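Local coordinates for protein nucleoside-triphosphatase THEP1 (Aquifex aeolicus, PDB 1YE8) that hydrolyses ATP, GTP, CTP, TTP and UTP to the diphosphate and phosphate, and has no kinase activity, at residues I58-F63 with G109-F114; I103-I108 with K116-L121; R123-M126 with N130-V133; A135-R140 with P144-I149. All coordinates share one frame; numbering follows the deposited sequence.

Interaction 1 of 4, residues I58-F63 with G109-F114; sequences IFSSKF and GKMELF
A classic beta bulge in strand 56-61, where F59 and S60 both face F47, meets the loop that follows strand 102-105 of this RecA-like NTPase, a strand whose residues probably belong to the ATP site, with M111 and E112 on the loop side. The contact thus joins the antiparallel sheet to the loop between strand 102-105 of the parallel sheet and helix 116-126. Both bulge side chains point toward the loop. M111, a selenomethionine, stretches out from its helical turn and bends only at chi3 (-43°), which lays its selenium beside S60: OG to SE is 3.4 Å. No hydrogen bond crosses between the segments, and S60 OG is buried with no polar partner in the model; the selenium is its nearest atom across the contact. F59 has CG wedged between its backbone N and carbonyl carbon (chi1 72°), and the ring presents its edge to the loop. At that edge F59 CE2 meets M111 CB at 4.1 Å, the two side chains set nearly perpendicular. E112 turns back at chi2, and its carboxylate plane stands 51° from the ring. Its OE1 takes a weak bond from G109 N at 3.2 Å, while L113 N closes the turn on G109 O at 2.9 Å. F80 also meets the F59 ring. The weakly positive C-H edge would probably suit the carboxylate: E112 OE2 lies near the ring plane, 3.8 Å from F59 CZ.

Interaction 2 of 4, residues I103-I108 with K116-L121; sequences IIIDEI and KKFRDL
F118 reaches from helix 116-126 to I105 of strand 102-105 and to E107 and I108 in the chain that follows, inside the beta-alpha-beta unit that carries what is probably the Walker B aspartate, D106. F118 sets CG anti to its backbone N (chi1 -180°), which swings the ring off the helix toward the strand. I105 takes chi1 -44°, with CG2 rather than CG1 turned to the aromatic edge; CG2 lies 3.8 Å from F118 CZ, near the ring plane. The two side chains run antiparallel alongside one another. I108 CG1 comes obliquely at 4.2 Å from F118 CZ, and so does E107 O, at 4.0 Å from the same atom. F80 packs edge-to-face with the ring from helix 77-97. With an alanine in place of F118, CG2 of I105 and CG1 of I108 would probably lose their shared partner, and a gap is likely to open between strand and helix. A cis peptide before E107 turns the chain after D106, whose carboxylate bonds T14 and T136; the E107 side chain lies about 4 Å from a bound magnesium ion. On the helix's outer side K116 NZ bridges to the syn lone pair of D120 OD2 at 2.8 Å.

Interaction 3 of 4, residues R123-M126 with N130-V133; sequences RQIM and NVNV
V133 and I125, with M126 beside them, join the last turn of helix 116-126 to strand 132-136, the returning strand of a beta-alpha-beta crossover in which strand 102-105 is the first strand and the neighbour in the parallel sheet. V133 points toward the helix and splits its two methyls between two helix residues. With CG1 anti to its backbone N (chi1 -174°), that methyl goes to M126 and CG2 goes to I125. V133 CG2 touches I125 CG2 at 3.6 Å, a close methyl-methyl contact, with the side chains crossing at about a right angle. The CB of M126, a selenomethionine, leaves the helix away from the strand, but the chain bends at chi2 and again at chi3 (-61°) and so folds its selenium back. M126 SE then lies 3.6 Å from V133 CG1, this side chain too standing nearly perpendicular to the valine. I125 has a second neighbour across the contact, V131: its CG2 is 4.2 Å from I125 CG2. The contact is buried and carries no hydrogen bond, so side-chain packing is what links these two segments. I103 of strand 102-105 packs on both I125 and V131, and I149 of helix 144-150 packs on M126, which continues the apolar layer on this face of the sheet. The same V131 methyl also touches backbone: V131 CG2 is 3.6 Å from I125 O.

Interaction 4 of 4, residues A135-R140 with P144-I149; sequences ATIPIR and PLVKEI
The chi1 of I137, 56°, places CG1 between the backbone N and the carbonyl carbon, and an extended chi2 then carries CD1 to the backbone of V146 in helix 144-150: CD1 to V146 O is 4.0 Å. The same rotation leaves I137 CG2 facing I149, whose CG2 lies 3.9 Å away, the two isoleucines crossing at an oblique angle. V146 points toward the segment 135-140, and with CG1 anti to its backbone N (chi1 170°) it fits both methyls against the chain that leaves strand 132-136. CG1 sits 4.1 Å from I137 CB and also meets the backbone of R140, 3.6 Å from its O. P138 brings the CD and CG atoms of its ring against both methyls, with CD 3.9 Å from V146 CG2 and 4.0 Å from V146 CG1, and CG close behind. This strand-to-helix connection in the RecA-like core thus folds round one valine near the helix start, while P138 also packs on E107, probably part of the ATP site. A glycine in place of P138 would probably strip the V146 methyls of their ring partner and leave the chain after I137 freer to turn. Beyond the segments, T6 OG1 bonds I137 O, and R150 bonds P138 O. Since no hydrogen bond passes between the two segments, their fit depends on aliphatic shape, and the contacts of R140 O with V146 CG1 and of V146 O with I137 CD1 are van der Waals contacts.

In the fold
All four contacts are largely buried, and none has a hydrogen bond between its segments; interaction 4 alone takes in an exposed residue, R140. Interactions 2 and 3 share helix 116-126 and reach adjacent strands of the parallel sheet, with I103 N bonded to N132 O between them; interaction 4 uses the far end of strand 132-136. Interaction 1 lies toward the antiparallel sheet, opposite interaction 3 across the chain's centre, and is tied to interaction 2 where R119 NH1 meets L113 O. Chemistry follows place: aliphatic in 4, aliphatic with a selenium in 3, a phenylalanine against isoleucines in 2, and in 1 a phenylalanine and selenomethionine beside a hydroxyl and a carboxylate.

Interaction 1 of 4, residues I58-F63 with G109-F114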
loop_
_atom_site.group_PDB
_atom_site.type_symbol
_atom_site.label_atom_id
_atom_site.label_comp_id
_atom_site.label_asym_id
_atom_site.label_seq_id
_atom_site.Cartn_x
_atom_site.Cartn_y
_atom_site.Cartn_z
ATOM N N ILE A 58 -6.853 12.159 7.190
ATOM C CA ILE A 58 -7.062 11.162 8.235
ATOM C C ILE A 58 -8.312 10.366 7.890
ATOM O O ILE A 58 -9.407 10.924 7.770
ATOM C CB ILE A 58 -7.213 11.804 9.639
ATOM C CG1 ILE A 58 -5.912 12.515 10.027
ATOM C CG2 ILE A 58 -7.566 10.725 10.677
ATOM C CD1 ILE A 58 -5.991 13.309 11.350
ATOM N N PHE A 59 -8.155 9.056 7.720
ATOM C CA PHE A 59 -9.298 8.198 7.421
ATOM C C PHE A 59 -9.629 7.184 8.513
ATOM O O PHE A 59 -10.640 6.505 8.435
ATOM C CB PHE A 59 -9.099 7.472 6.078
ATOM C CG PHE A 59 -8.045 6.369 6.108
ATOM C CD1 PHE A 59 -6.707 6.663 5.870
ATOM C CD2 PHE A 59 -8.409 5.052 6.338
ATOM C CE1 PHE A 59 -5.725 5.651 5.877
ATOM C CE2 PHE A 59 -7.433 4.032 6.367
ATOM C CZ PHE A 59 -6.086 4.344 6.128
ATOM N N SER A 60 -8.780 7.075 9.530
ATOM C CA SER A 60 -9.042 6.169 10.632
ATOM C C SER A 60 -8.555 6.847 11.892
ATOM O O SER A 60 -7.451 7.380 11.911
ATOM C CB SER A 60 -8.290 4.859 10.417
ATOM O OG SER A 60 -8.441 3.993 11.524
ATOM N N SER A 61 -9.377 6.849 12.939
ATOM C CA SER A 61 -9.020 7.573 14.158
ATOM C C SER A 61 -9.762 7.022 15.360
ATOM O O SER A 61 -10.911 6.591 15.244
ATOM C CB SER A 61 -9.346 9.074 14.023
ATOM O OG SER A 61 -9.042 9.806 15.218
ATOM N N LYS A 62 -9.100 7.072 16.516
ATOM C CA LYS A 62 -9.763 6.838 17.798
ATOM C C LYS A 62 -10.919 7.822 18.055
ATOM O O LYS A 62 -11.811 7.504 18.832
ATOM C CB LYS A 62 -8.746 6.863 18.946
ATOM C CG LYS A 62 -7.721 5.743 18.826
ATOM C CD LYS A 62 -6.829 5.623 20.034
ATOM C CE LYS A 62 -5.941 4.428 19.860
ATOM N NZ LYS A 62 -5.481 3.863 21.140
ATOM N N PHE A 63 -10.915 8.985 17.399
ATOM C CA PHE A 63 -12.019 9.937 17.565
ATOM C C PHE A 63 -13.196 9.668 16.642
ATOM O O PHE A 63 -14.277 10.242 16.837
ATOM C CB PHE A 63 -11.556 11.370 17.287
ATOM C CG PHE A 63 -10.491 11.881 18.212
ATOM C CD1 PHE A 63 -10.728 12.009 19.585
ATOM C CD2 PHE A 63 -9.262 12.293 17.701
ATOM C CE1 PHE A 63 -9.736 12.507 20.437
ATOM C CE2 PHE A 63 -8.259 12.795 18.545
ATOM C CZ PHE A 63 -8.498 12.904 19.915
ATOM N N GLY A 109 -4.459 -3.485 3.977
ATOM C CA GLY A 109 -4.669 -3.919 5.347
ATOM C C GLY A 109 -6.126 -3.848 5.754
ATOM O O GLY A 109 -6.983 -3.418 4.976
ATOM N N LYS A 110 -6.407 -4.293 6.975
ATOM C CA LYS A 110 -7.770 -4.382 7.456
ATOM C C LYS A 110 -8.550 -3.059 7.356
ATOM O O LYS A 110 -9.703 -3.061 6.945
ATOM C CB LYS A 110 -7.793 -4.897 8.896
ATOM C CG LYS A 110 -9.200 -5.271 9.350
ATOM C CD LYS A 110 -9.568 -6.669 8.872
ATOM C CE LYS A 110 -10.868 -7.147 9.487
ATOM N NZ LYS A 110 -11.991 -6.219 9.159
HETATM N N MSE A 111 -7.922 -1.944 7.720
HETATM C CA MSE A 111 -8.619 -0.658 7.683
HETATM C C MSE A 111 -8.993 -0.258 6.268
HETATM O O MSE A 111 -10.124 0.171 6.016
HETATM C CB MSE A 111 -7.789 0.423 8.341
HETATM C CG MSE A 111 -7.516 0.115 9.784
HETATM SE SE MSE A 111 -6.431 1.451 10.619
HETATM C CE MSE A 111 -5.110 1.739 9.246
ATOM N N GLU A 112 -8.090 -0.486 5.326
ATOM C CA GLU A 112 -8.331 -0.116 3.937
ATOM C C GLU A 112 -9.354 -1.041 3.271
ATOM O O GLU A 112 -10.137 -0.613 2.414
ATOM C CB GLU A 112 -7.008 -0.136 3.161
ATOM C CG GLU A 112 -6.015 0.892 3.683
ATOM C CD GLU A 112 -5.118 0.417 4.820
ATOM O OE1 GLU A 112 -5.246 -0.711 5.354
ATOM O OE2 GLU A 112 -4.210 1.203 5.185
ATOM N N LEU A 113 -9.346 -2.307 3.675
ATOM C CA LEU A 113 -10.145 -3.344 3.021
ATOM C C LEU A 113 -11.638 -3.253 3.347
ATOM O O LEU A 113 -12.425 -3.976 2.757
ATOM C CB LEU A 113 -9.568 -4.744 3.303
ATOM C CG LEU A 113 -8.244 -4.993 2.554
ATOM C CD1 LEU A 113 -7.552 -6.226 3.105
ATOM C CD2 LEU A 113 -8.437 -5.149 1.060
ATOM N N PHE A 114 -12.036 -2.343 4.244
ATOM C CA PHE A 114 -13.459 -2.053 4.418
ATOM C C PHE A 114 -14.064 -1.426 3.163
ATOM O O PHE A 114 -15.281 -1.446 2.996
ATOM C CB PHE A 114 -13.684 -1.117 5.601
ATOM C CG PHE A 114 -13.598 -1.777 6.940
ATOM C CD1 PHE A 114 -14.529 -2.739 7.329
ATOM C CD2 PHE A 114 -12.616 -1.403 7.839
ATOM C CE1 PHE A 114 -14.449 -3.329 8.605
ATOM C CE2 PHE A 114 -12.539 -1.991 9.105
ATOM C CZ PHE A 114 -13.449 -2.951 9.478
#

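Interaction 2 of 4, residues I103-I108 with K116-L121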
loop_
_atom_site.group_PDB
_atom_site.type_symbol
_atom_site.label_atom_id
_atom_site.label_comp_id
_atom_site.label_asym_id
_atom_site.label_seq_id
_atom_site.Cartn_x
_atom_site.Cartn_y
_atom_site.Cartn_z
ATOM N N ILE A 103 3.067 1.344 -9.431
ATOM C CA ILE A 103 1.916 1.648 -8.577
ATOM C C ILE A 103 2.303 1.402 -7.128
ATOM O O ILE A 103 2.900 0.373 -6.821
ATOM C CB ILE A 103 0.708 0.762 -8.975
ATOM C CG1 ILE A 103 0.396 0.961 -10.474
ATOM C CG2 ILE A 103 -0.496 1.090 -8.089
ATOM C CD1 ILE A 103 -0.661 0.011 -11.006
ATOM N N ILE A 104 1.936 2.331 -6.241
ATOM C CA ILE A 104 2.320 2.262 -4.820
ATOM C C ILE A 104 1.076 2.087 -3.953
ATOM O O ILE A 104 0.162 2.903 -4.030
ATOM C CB ILE A 104 3.059 3.555 -4.390
ATOM C CG1 ILE A 104 4.237 3.862 -5.327
ATOM C CG2 ILE A 104 3.453 3.480 -2.927
ATOM C CD1 ILE A 104 5.395 2.857 -5.329
ATOM N N ILE A 105 1.028 1.021 -3.148
ATOM C CA ILE A 105 -0.170 0.759 -2.327
ATOM C C ILE A 105 0.247 0.343 -0.913
ATOM O O ILE A 105 0.509 -0.847 -0.655
ATOM C CB ILE A 105 -1.071 -0.363 -2.953
ATOM C CG1 ILE A 105 -1.248 -0.193 -4.476
ATOM C CG2 ILE A 105 -2.442 -0.371 -2.243
ATOM C CD1 ILE A 105 -2.118 -1.282 -5.109
ATOM N N ASP A 106 0.302 1.295 0.010
ATOM C CA ASP A 106 0.590 0.973 1.415
ATOM C C ASP A 106 -0.592 1.528 2.205
ATOM O O ASP A 106 -0.748 2.752 2.301
ATOM C CB ASP A 106 1.924 1.612 1.851
ATOM C CG ASP A 106 2.119 1.602 3.349
ATOM O OD1 ASP A 106 2.110 0.500 3.956
ATOM O OD2 ASP A 106 2.298 2.647 3.999
ATOM N N GLU A 107 -1.448 0.679 2.778
ATOM C CA GLU A 107 -1.304 -0.751 2.960
ATOM C C GLU A 107 -2.564 -1.455 2.470
ATOM O O GLU A 107 -3.690 -0.928 2.580
ATOM C CB GLU A 107 -1.112 -1.026 4.462
ATOM C CG GLU A 107 -0.941 -2.494 4.806
ATOM C CD GLU A 107 -0.330 -2.758 6.162
ATOM O OE1 GLU A 107 0.109 -1.841 6.880
ATOM O OE2 GLU A 107 -0.271 -3.929 6.540
ATOM N N ILE A 108 -2.398 -2.667 1.956
ATOM C CA ILE A 108 -3.535 -3.540 1.739
ATOM C C ILE A 108 -3.801 -4.219 3.081
ATOM O O ILE A 108 -3.427 -5.381 3.310
ATOM C CB ILE A 108 -3.284 -4.536 0.588
ATOM C CG1 ILE A 108 -2.835 -3.782 -0.678
ATOM C CG2 ILE A 108 -4.546 -5.396 0.309
ATOM C CD1 ILE A 108 -2.337 -4.652 -1.760
ATOM N N LYS A 116 -15.082 -1.540 -0.551
ATOM C CA LYS A 116 -15.339 -2.453 -1.660
ATOM C C LYS A 116 -14.646 -1.947 -2.916
ATOM O O LYS A 116 -14.037 -2.711 -3.659
ATOM C CB LYS A 116 -16.850 -2.617 -1.899
ATOM C CG LYS A 116 -17.179 -3.422 -3.156
ATOM C CD LYS A 116 -18.585 -4.035 -3.114
ATOM C CE LYS A 116 -19.046 -4.491 -4.496
ATOM N NZ LYS A 116 -18.056 -5.387 -5.183
ATOM N N LYS A 117 -14.731 -0.644 -3.158
ATOM C CA LYS A 117 -14.078 -0.076 -4.318
ATOM C C LYS A 117 -12.573 -0.375 -4.290
ATOM O O LYS A 117 -11.984 -0.723 -5.315
ATOM C CB LYS A 117 -14.298 1.440 -4.390
ATOM C CG LYS A 117 -15.721 1.856 -4.739
ATOM C CD LYS A 117 -15.820 3.366 -4.735
ATOM C CE LYS A 117 -17.247 3.863 -4.852
ATOM N NZ LYS A 117 -17.269 5.355 -4.901
ATOM N N PHE A 118 -11.960 -0.252 -3.112
ATOM C CA PHE A 118 -10.542 -0.549 -2.965
ATOM C C PHE A 118 -10.266 -2.038 -3.201
ATOM O O PHE A 118 -9.326 -2.381 -3.915
ATOM C CB PHE A 118 -10.069 -0.124 -1.579
ATOM C CG PHE A 118 -8.600 -0.376 -1.310
ATOM C CD1 PHE A 118 -7.596 0.347 -1.968
ATOM C CD2 PHE A 118 -8.233 -1.328 -0.365
ATOM C CE1 PHE A 118 -6.229 0.128 -1.684
ATOM C CE2 PHE A 118 -6.876 -1.558 -0.081
ATOM C CZ PHE A 118 -5.877 -0.836 -0.741
ATOM N N ARG A 119 -11.058 -2.911 -2.591
ATOM C CA ARG A 119 -10.863 -4.351 -2.817
ATOM C C ARG A 119 -10.894 -4.712 -4.305
ATOM O O ARG A 119 -10.021 -5.436 -4.807
ATOM C CB ARG A 119 -11.921 -5.178 -2.088
ATOM C CG ARG A 119 -11.884 -5.081 -0.579
ATOM C CD ARG A 119 -12.723 -6.125 0.137
ATOM N NE ARG A 119 -14.139 -6.129 -0.230
ATOM C CZ ARG A 119 -15.087 -5.413 0.355
ATOM N NH1 ARG A 119 -14.790 -4.568 1.327
ATOM N NH2 ARG A 119 -16.357 -5.536 -0.032
ATOM N N ASP A 120 -11.890 -4.196 -5.018
ATOM C CA ASP A 120 -12.070 -4.547 -6.423
ATOM C C ASP A 120 -10.915 -4.008 -7.266
ATOM O O ASP A 120 -10.407 -4.692 -8.153
ATOM C CB ASP A 120 -13.415 -4.036 -6.950
ATOM C CG ASP A 120 -14.612 -4.705 -6.279
ATOM O OD1 ASP A 120 -14.460 -5.795 -5.680
ATOM O OD2 ASP A 120 -15.741 -4.182 -6.278
ATOM N N LEU A 121 -10.516 -2.766 -7.012
ATOM C CA LEU A 121 -9.431 -2.170 -7.767
ATOM C C LEU A 121 -8.077 -2.846 -7.453
ATOM O O LEU A 121 -7.276 -3.100 -8.360
ATOM C CB LEU A 121 -9.391 -0.659 -7.506
ATOM C CG LEU A 121 -8.376 0.161 -8.289
ATOM C CD1 LEU A 121 -8.456 -0.057 -9.779
ATOM C CD2 LEU A 121 -8.627 1.621 -7.970
#

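Interaction 3 of 4, residues R123-M126 with N130-V133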
loop_
_atom_site.group_PDB
_atom_site.type_symbol
_atom_site.label_atom_id
_atom_site.label_comp_id
_atom_site.label_asym_id
_atom_site.label_seq_id
_atom_site.Cartn_x
_atom_site.Cartn_y
_atom_site.Cartn_z
ATOM N N ARG A 123 -7.711 -6.012 -6.572
ATOM C CA ARG A 123 -7.739 -7.296 -7.284
ATOM C C ARG A 123 -7.413 -7.125 -8.767
ATOM O O ARG A 123 -6.643 -7.902 -9.335
ATOM C CB ARG A 123 -9.080 -8.002 -7.109
ATOM C CG ARG A 123 -9.213 -8.748 -5.821
ATOM C CD ARG A 123 -10.122 -9.956 -5.924
ATOM N NE ARG A 123 -10.225 -10.551 -4.612
ATOM C CZ ARG A 123 -11.089 -10.174 -3.699
ATOM N NH1 ARG A 123 -11.956 -9.193 -3.948
ATOM N NH2 ARG A 123 -11.084 -10.780 -2.522
ATOM N N GLN A 124 -7.975 -6.094 -9.392
ATOM C CA GLN A 124 -7.715 -5.836 -10.798
ATOM C C GLN A 124 -6.232 -5.565 -11.013
ATOM O O GLN A 124 -5.611 -6.136 -11.900
ATOM C CB GLN A 124 -8.568 -4.667 -11.294
ATOM C CG GLN A 124 -8.649 -4.584 -12.811
ATOM C CD GLN A 124 -9.634 -3.550 -13.317
ATOM O OE1 GLN A 124 -9.908 -3.500 -14.523
ATOM N NE2 GLN A 124 -10.163 -2.722 -12.419
ATOM N N ILE A 125 -5.649 -4.697 -10.185
ATOM C CA ILE A 125 -4.255 -4.318 -10.347
ATOM C C ILE A 125 -3.289 -5.474 -10.071
ATOM O O ILE A 125 -2.378 -5.752 -10.861
ATOM C CB ILE A 125 -3.920 -3.105 -9.419
ATOM C CG1 ILE A 125 -4.611 -1.820 -9.924
ATOM C CG2 ILE A 125 -2.414 -2.947 -9.258
ATOM C CD1 ILE A 125 -4.641 -0.693 -8.885
HETATM N N MSE A 126 -3.503 -6.170 -8.962
HETATM C CA MSE A 126 -2.555 -7.183 -8.522
HETATM C C MSE A 126 -2.487 -8.395 -9.448
HETATM O O MSE A 126 -1.439 -9.023 -9.559
HETATM C CB MSE A 126 -2.856 -7.590 -7.084
HETATM C CG MSE A 126 -2.748 -6.385 -6.093
HETATM SE SE MSE A 126 -1.034 -5.416 -6.101
HETATM C CE MSE A 126 -0.184 -6.870 -5.622
ATOM N N ASN A 130 0.628 -6.877 -16.550
ATOM C CA ASN A 130 1.227 -5.793 -17.332
ATOM C C ASN A 130 1.578 -4.528 -16.561
ATOM O O ASN A 130 1.892 -3.504 -17.173
ATOM C CB ASN A 130 0.324 -5.397 -18.510
ATOM C CG ASN A 130 -0.093 -6.587 -19.369
ATOM O OD1 ASN A 130 0.746 -7.395 -19.791
ATOM N ND2 ASN A 130 -1.397 -6.705 -19.627
ATOM N N VAL A 131 1.512 -4.578 -15.229
ATOM C CA VAL A 131 1.834 -3.409 -14.420
ATOM C C VAL A 131 2.775 -3.765 -13.287
ATOM O O VAL A 131 2.707 -4.879 -12.747
ATOM C CB VAL A 131 0.568 -2.701 -13.840
ATOM C CG1 VAL A 131 -0.359 -2.197 -14.942
ATOM C CG2 VAL A 131 -0.216 -3.573 -12.827
ATOM N N ASN A 132 3.634 -2.815 -12.929
ATOM C CA ASN A 132 4.514 -2.939 -11.768
ATOM C C ASN A 132 3.885 -2.342 -10.521
ATOM O O ASN A 132 3.213 -1.298 -10.593
ATOM C CB ASN A 132 5.852 -2.256 -12.037
ATOM C CG ASN A 132 6.529 -2.780 -13.280
ATOM O OD1 ASN A 132 6.730 -3.984 -13.428
ATOM N ND2 ASN A 132 6.869 -1.875 -14.195
ATOM N N VAL A 133 4.084 -3.011 -9.386
ATOM C CA VAL A 133 3.471 -2.591 -8.122
ATOM C C VAL A 133 4.404 -2.820 -6.951
ATOM O O VAL A 133 5.096 -3.844 -6.895
ATOM C CB VAL A 133 2.148 -3.369 -7.822
ATOM C CG1 VAL A 133 1.444 -2.806 -6.576
ATOM C CG2 VAL A 133 1.193 -3.373 -9.022
#

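Interaction 4 of 4, residues A135-R140 with P144-I149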
loop_
_atom_site.group_PDB
_atom_site.type_symbol
_atom_site.label_atom_id
_atom_site.label_comp_id
_atom_site.label_asym_id
_atom_site.label_seq_id
_atom_site.Cartn_x
_atom_site.Cartn_y
_atom_site.Cartn_z
ATOM N N ALA A 135 3.549 -3.020 -2.933
ATOM C CA ALA A 135 2.398 -3.014 -2.005
ATOM C C ALA A 135 2.832 -3.622 -0.688
ATOM O O ALA A 135 3.777 -4.423 -0.639
ATOM C CB ALA A 135 1.215 -3.773 -2.572
ATOM N N THR A 136 2.141 -3.250 0.387
ATOM C CA THR A 136 2.393 -3.855 1.686
ATOM C C THR A 136 1.151 -4.604 2.146
ATOM O O THR A 136 0.004 -4.237 1.821
ATOM C CB THR A 136 2.737 -2.791 2.734
ATOM O OG1 THR A 136 1.681 -1.826 2.800
ATOM C CG2 THR A 136 4.001 -2.038 2.327
ATOM N N ILE A 137 1.389 -5.651 2.929
ATOM C CA ILE A 137 0.329 -6.402 3.598
ATOM C C ILE A 137 0.763 -6.734 5.007
ATOM O O ILE A 137 1.961 -6.863 5.280
ATOM C CB ILE A 137 -0.045 -7.724 2.847
ATOM C CG1 ILE A 137 1.184 -8.627 2.641
ATOM C CG2 ILE A 137 -0.792 -7.417 1.551
ATOM C CD1 ILE A 137 0.826 -9.983 2.080
ATOM N N PRO A 138 -0.206 -6.902 5.903
ATOM C CA PRO A 138 0.124 -7.339 7.260
ATOM C C PRO A 138 0.678 -8.759 7.261
ATOM O O PRO A 138 0.540 -9.506 6.282
ATOM C CB PRO A 138 -1.212 -7.224 8.018
ATOM C CG PRO A 138 -2.260 -7.141 6.992
ATOM C CD PRO A 138 -1.656 -6.706 5.704
ATOM N N ILE A 139 1.352 -9.109 8.350
ATOM C CA ILE A 139 1.984 -10.432 8.455
ATOM C C ILE A 139 0.982 -11.551 8.761
ATOM O O ILE A 139 1.253 -12.722 8.514
ATOM C CB ILE A 139 3.149 -10.395 9.486
ATOM C CG1 ILE A 139 4.097 -11.594 9.328
ATOM C CG2 ILE A 139 2.625 -10.289 10.906
ATOM C CD1 ILE A 139 4.868 -11.640 8.006
ATOM N N ARG A 140 -0.184 -11.181 9.278
ATOM C CA ARG A 140 -1.251 -12.146 9.509
ATOM C C ARG A 140 -2.331 -12.009 8.440
ATOM O O ARG A 140 -2.527 -10.935 7.858
ATOM C CB ARG A 140 -1.852 -11.969 10.908
ATOM C CG ARG A 140 -0.895 -12.330 12.057
ATOM C CD ARG A 140 -1.459 -12.109 13.461
ATOM N NE ARG A 140 -2.082 -10.791 13.624
ATOM C CZ ARG A 140 -3.398 -10.558 13.621
ATOM N NH1 ARG A 140 -4.268 -11.553 13.464
ATOM N NH2 ARG A 140 -3.846 -9.319 13.767
ATOM N N PRO A 144 -9.430 -12.161 3.687
ATOM C CA PRO A 144 -9.093 -13.046 2.563
ATOM C C PRO A 144 -8.275 -12.406 1.429
ATOM O O PRO A 144 -7.489 -13.114 0.797
ATOM C CB PRO A 144 -10.461 -13.526 2.070
ATOM C CG PRO A 144 -11.282 -13.455 3.273
ATOM C CD PRO A 144 -10.884 -12.173 3.967
ATOM N N LEU A 145 -8.433 -11.106 1.166
ATOM C CA LEU A 145 -7.615 -10.488 0.116
ATOM C C LEU A 145 -6.129 -10.397 0.520
ATOM O O LEU A 145 -5.270 -10.486 -0.333
ATOM C CB LEU A 145 -8.188 -9.121 -0.329
ATOM C CG LEU A 145 -7.521 -8.383 -1.505
ATOM C CD1 LEU A 145 -7.202 -9.267 -2.712
ATOM C CD2 LEU A 145 -8.407 -7.214 -1.929
ATOM N N VAL A 146 -5.848 -10.254 1.813
ATOM C CA VAL A 146 -4.469 -10.293 2.290
ATOM C C VAL A 146 -3.853 -11.664 1.976
ATOM O O VAL A 146 -2.729 -11.732 1.463
ATOM C CB VAL A 146 -4.369 -9.959 3.805
ATOM C CG1 VAL A 146 -2.980 -10.245 4.337
ATOM C CG2 VAL A 146 -4.743 -8.484 4.068
ATOM N N LYS A 147 -4.593 -12.744 2.252
ATOM C CA LYS A 147 -4.112 -14.101 1.951
ATOM C C LYS A 147 -3.867 -14.280 0.456
ATOM O O LYS A 147 -2.845 -14.826 0.035
ATOM C CB LYS A 147 -5.109 -15.143 2.441
ATOM C CG LYS A 147 -4.533 -16.559 2.560
ATOM C CD LYS A 147 -5.611 -17.574 2.947
ATOM C CE LYS A 147 -5.601 -17.875 4.435
ATOM N NZ LYS A 147 -6.561 -18.959 4.812
ATOM N N GLU A 148 -4.810 -13.779 -0.342
ATOM C CA GLU A 148 -4.740 -13.840 -1.792
ATOM C C GLU A 148 -3.468 -13.168 -2.320
ATOM O O GLU A 148 -2.795 -13.687 -3.211
ATOM C CB GLU A 148 -5.994 -13.165 -2.358
ATOM C CG GLU A 148 -6.093 -13.143 -3.868
ATOM C CD GLU A 148 -7.378 -12.509 -4.358
ATOM O OE1 GLU A 148 -8.443 -12.767 -3.756
ATOM O OE2 GLU A 148 -7.323 -11.770 -5.365
ATOM N N ILE A 149 -3.155 -11.989 -1.781
ATOM C CA ILE A 149 -1.974 -11.247 -2.193
ATOM C C ILE A 149 -0.682 -11.909 -1.684
ATOM O O ILE A 149 0.317 -11.973 -2.405
ATOM C CB ILE A 149 -2.076 -9.732 -1.776
ATOM C CG1 ILE A 149 -3.272 -9.046 -2.476
ATOM C CG2 ILE A 149 -0.759 -9.013 -2.030
ATOM C CD1 ILE A 149 -3.507 -9.421 -3.939
#